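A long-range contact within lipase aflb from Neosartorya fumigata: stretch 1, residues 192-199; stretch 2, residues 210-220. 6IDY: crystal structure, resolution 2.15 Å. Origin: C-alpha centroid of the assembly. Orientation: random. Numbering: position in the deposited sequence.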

# COMPACT_ATOMS: atom_id res chain seq x y z
N VAL A 192 3.09 15.13 4.31
CA VAL A 192 2.59 13.79 4.54
C VAL A 192 1.94 13.57 5.91
O VAL A 192 2.36 14.11 6.93
CB VAL A 192 3.64 12.68 4.26
CG1 VAL A 192 4.10 12.70 2.79
CG2 VAL A 192 4.84 12.75 5.21
N VAL A 193 0.89 12.75 5.90
CA VAL A 193 0.19 12.19 7.05
C VAL A 193 -0.01 10.73 6.67
O VAL A 193 -0.08 10.42 5.47
CB VAL A 193 -1.14 12.89 7.46
CG1 VAL A 193 -0.89 14.31 7.97
CG2 VAL A 193 -2.18 12.88 6.35
N TRP A 194 -0.06 9.83 7.64
CA TRP A 194 -0.32 8.44 7.24
C TRP A 194 -1.44 7.83 8.06
O TRP A 194 -1.69 8.21 9.20
CB TRP A 194 0.93 7.56 7.20
CG TRP A 194 1.80 7.61 8.41
CD1 TRP A 194 1.70 6.81 9.51
CD2 TRP A 194 2.97 8.41 8.59
NE1 TRP A 194 2.71 7.11 10.40
CE2 TRP A 194 3.51 8.08 9.86
CE3 TRP A 194 3.59 9.42 7.83
CZ2 TRP A 194 4.67 8.70 10.36
CZ3 TRP A 194 4.72 10.04 8.34
CH2 TRP A 194 5.25 9.68 9.59
N LEU A 195 -2.17 6.94 7.42
CA LEU A 195 -3.33 6.31 8.01
C LEU A 195 -3.02 4.90 8.47
O LEU A 195 -2.82 4.01 7.65
CB LEU A 195 -4.47 6.35 6.99
CG LEU A 195 -5.83 5.85 7.41
CD1 LEU A 195 -6.49 6.79 8.42
CD2 LEU A 195 -6.71 5.71 6.19
N ASN A 196 -2.95 4.69 9.78
CA ASN A 196 -2.72 3.34 10.29
C ASN A 196 -4.09 2.69 10.44
O ASN A 196 -4.80 2.96 11.41
CB ASN A 196 -1.94 3.36 11.60
CG ASN A 196 -0.52 3.85 11.45
OD1 ASN A 196 0.25 3.35 10.62
ND2 ASN A 196 -0.15 4.84 12.24
N ILE A 197 -4.49 1.89 9.43
CA ILE A 197 -5.77 1.19 9.42
C ILE A 197 -5.74 0.06 10.46
O ILE A 197 -4.82 -0.77 10.41
CB ILE A 197 -6.18 0.71 8.00
CG1 ILE A 197 -6.36 1.92 7.03
CG2 ILE A 197 -7.43 -0.19 8.04
CD1 ILE A 197 -6.48 1.58 5.52
N PRO A 198 -6.68 0.04 11.45
CA PRO A 198 -6.67 -1.03 12.47
C PRO A 198 -6.74 -2.43 11.86
O PRO A 198 -7.38 -2.64 10.83
CB PRO A 198 -7.90 -0.73 13.33
CG PRO A 198 -8.18 0.74 13.10
CD PRO A 198 -7.81 0.97 11.67
N GLN A 199 -6.02 -3.39 12.49
CA GLN A 199 -5.88 -4.79 12.07
C GLN A 199 -5.06 -4.87 10.77
O GLN A 199 -5.17 -5.84 10.01
CB GLN A 199 -7.26 -5.51 11.96
CG GLN A 199 -7.96 -5.80 13.30
CD GLN A 199 -8.37 -4.58 14.09
OE1 GLN A 199 -7.75 -4.22 15.10
NE2 GLN A 199 -9.43 -3.90 13.67
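Stretch 2 (210-220) EYVAYAINYIS

Stretch 2 is helical throughout, part of a longer helix, with phi/psi near -65/-43 and a ladder of i to i+4 backbone hydrogen bonds such as Ala215 N to Tyr211 O at 2.9 Å. It packs on the strand 192-195 and the loop that follows, running nearly antiparallel: the N-to-C directions make an angle of 153°, and the axes approach to 10.0 Å, a usual spacing for a helix lying on a strand with side chains between. As stretch 1 advances, its partners therefore step back along the helix. Val193 lies nearest Ile219, Leu195 nearest Ala215 and Ile197 nearest Tyr211, the CA to CA distances falling from 8.6 to 7.5 to 6.8 Å.

The two periodicities match. In the strand, alternate side chains face the same way, so Val193 and Leu195 point toward the helix while Val192 and Trp194 remain out of its reach. In the helix, the spacing of four residues brings Tyr211, Ala215 and Ile219 onto one side. No hydrogen bond joins the stretches, and the contact rests on apolar packing.

Toward the C-terminal end of stretch 2, Ile219 adopts m for both chi1 and chi2, and its CG1 lies 4.0 Å from CG2 of Val193, whose own chi1 is m. The beta-branched valine suits an extended backbone and here meets another branched aliphatic chain.

Leu195 is the hub. Its t,p rotamer, a common one for leucine, lays both methyls against the helix: Leu195 CD1 lies 4.0 Å from Ala215 CB, and Leu195 CD2 lies 3.8 Å from Tyr211 CB and 3.7 Å from Val212 CG2. CD2 also comes within 3.5 Å of the backbone C of Tyr211. Alanine suits the middle position because its single methyl lets the leucine lie close to the helix, whereas Val212, pointing sideways with chi1 t, brings CG2 against the leucine from the flank.

Tyr211 has the largest area covered, 86 Å². With chi1 at -68° and chi2 at -89°, its ring reaches alongside the loop, where Pro198 places CD 3.7 Å from the ring centroid and only 17° off the normal. This is a CH-pi contact over the face; proline favors it because its CD hydrogens, next to the ring nitrogen, are somewhat polarized. Pro198 CG also lies 3.5 Å from Tyr211 OH. Ile197, in the m,t rotamer, points sideways yet brings CG1 to 4.3 Å from Tyr211 CB. Asn196 points away, and its amide is satisfied by hydrogen bonds elsewhere in the structure.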

# COMPACT_ATOMS: atom_id res chain seq x y z
N GLU A 210 -13.62 3.38 5.21
CA GLU A 210 -14.19 4.42 6.08
C GLU A 210 -13.09 5.29 6.67
O GLU A 210 -13.27 6.50 6.80
CB GLU A 210 -15.01 3.79 7.21
CG GLU A 210 -16.30 3.15 6.74
CD GLU A 210 -17.28 2.84 7.84
OE1 GLU A 210 -17.27 3.54 8.88
OE2 GLU A 210 -18.09 1.90 7.66
N TYR A 211 -11.94 4.66 7.01
CA TYR A 211 -10.78 5.35 7.55
C TYR A 211 -10.19 6.31 6.52
O TYR A 211 -9.77 7.39 6.90
CB TYR A 211 -9.74 4.36 8.07
CG TYR A 211 -10.21 3.60 9.29
CD1 TYR A 211 -10.00 4.10 10.57
CD2 TYR A 211 -10.91 2.40 9.16
CE1 TYR A 211 -10.46 3.42 11.69
CE2 TYR A 211 -11.39 1.71 10.28
CZ TYR A 211 -11.15 2.22 11.54
OH TYR A 211 -11.57 1.54 12.65
N VAL A 212 -10.21 5.92 5.22
CA VAL A 212 -9.73 6.76 4.12
C VAL A 212 -10.70 7.93 3.91
O VAL A 212 -10.25 9.07 3.83
CB VAL A 212 -9.48 5.96 2.80
CG1 VAL A 212 -9.02 6.90 1.68
CG2 VAL A 212 -8.47 4.85 3.01
N ALA A 213 -12.02 7.64 3.81
CA ALA A 213 -13.06 8.66 3.63
C ALA A 213 -13.01 9.69 4.75
O ALA A 213 -12.99 10.89 4.47
CB ALA A 213 -14.44 8.02 3.58
N TYR A 214 -12.90 9.23 6.02
CA TYR A 214 -12.80 10.16 7.13
C TYR A 214 -11.49 10.95 7.09
O TYR A 214 -11.54 12.16 7.28
CB TYR A 214 -13.02 9.50 8.50
CG TYR A 214 -13.09 10.51 9.63
CD1 TYR A 214 -14.27 11.18 9.92
CD2 TYR A 214 -11.96 10.82 10.38
CE1 TYR A 214 -14.33 12.13 10.94
CE2 TYR A 214 -12.00 11.77 11.40
CZ TYR A 214 -13.19 12.42 11.68
OH TYR A 214 -13.24 13.36 12.68
N ALA A 215 -10.35 10.28 6.82
CA ALA A 215 -9.03 10.94 6.75
C ALA A 215 -9.04 12.04 5.70
O ALA A 215 -8.54 13.13 5.97
CB ALA A 215 -7.93 9.92 6.45
N ILE A 216 -9.66 11.78 4.53
CA ILE A 216 -9.77 12.78 3.47
C ILE A 216 -10.49 14.03 3.97
O ILE A 216 -9.92 15.12 3.94
CB ILE A 216 -10.40 12.21 2.17
CG1 ILE A 216 -9.43 11.20 1.48
CG2 ILE A 216 -10.75 13.35 1.22
CD1 ILE A 216 -10.12 10.31 0.37
N ASN A 217 -11.73 13.87 4.47
CA ASN A 217 -12.55 14.98 4.96
C ASN A 217 -11.97 15.65 6.19
O ASN A 217 -12.09 16.87 6.32
CB ASN A 217 -13.99 14.53 5.17
CG ASN A 217 -14.73 14.33 3.86
OD1 ASN A 217 -14.37 14.89 2.82
ND2 ASN A 217 -15.80 13.56 3.90
N TYR A 218 -11.29 14.88 7.06
CA TYR A 218 -10.67 15.43 8.26
C TYR A 218 -9.43 16.26 7.93
O TYR A 218 -9.28 17.37 8.46
CB TYR A 218 -10.37 14.33 9.30
CG TYR A 218 -9.62 14.85 10.51
CD1 TYR A 218 -10.30 15.41 11.59
CD2 TYR A 218 -8.23 14.81 10.56
CE1 TYR A 218 -9.61 15.92 12.69
CE2 TYR A 218 -7.53 15.32 11.66
CZ TYR A 218 -8.23 15.87 12.72
OH TYR A 218 -7.52 16.35 13.79
N ILE A 219 -8.52 15.72 7.10
CA ILE A 219 -7.28 16.42 6.75
C ILE A 219 -7.61 17.66 5.92
O ILE A 219 -7.02 18.71 6.16
CB ILE A 219 -6.23 15.47 6.12
CG1 ILE A 219 -5.76 14.38 7.14
CG2 ILE A 219 -5.04 16.23 5.50
CD1 ILE A 219 -4.94 14.86 8.40
N SER A 220 -8.62 17.57 5.03
CA SER A 220 -9.05 18.73 4.25
C SER A 220 -9.60 19.84 5.15
O SER A 220 -9.29 21.01 4.93
CB SER A 220 -10.08 18.33 3.20
OG SER A 220 -10.46 19.44 2.40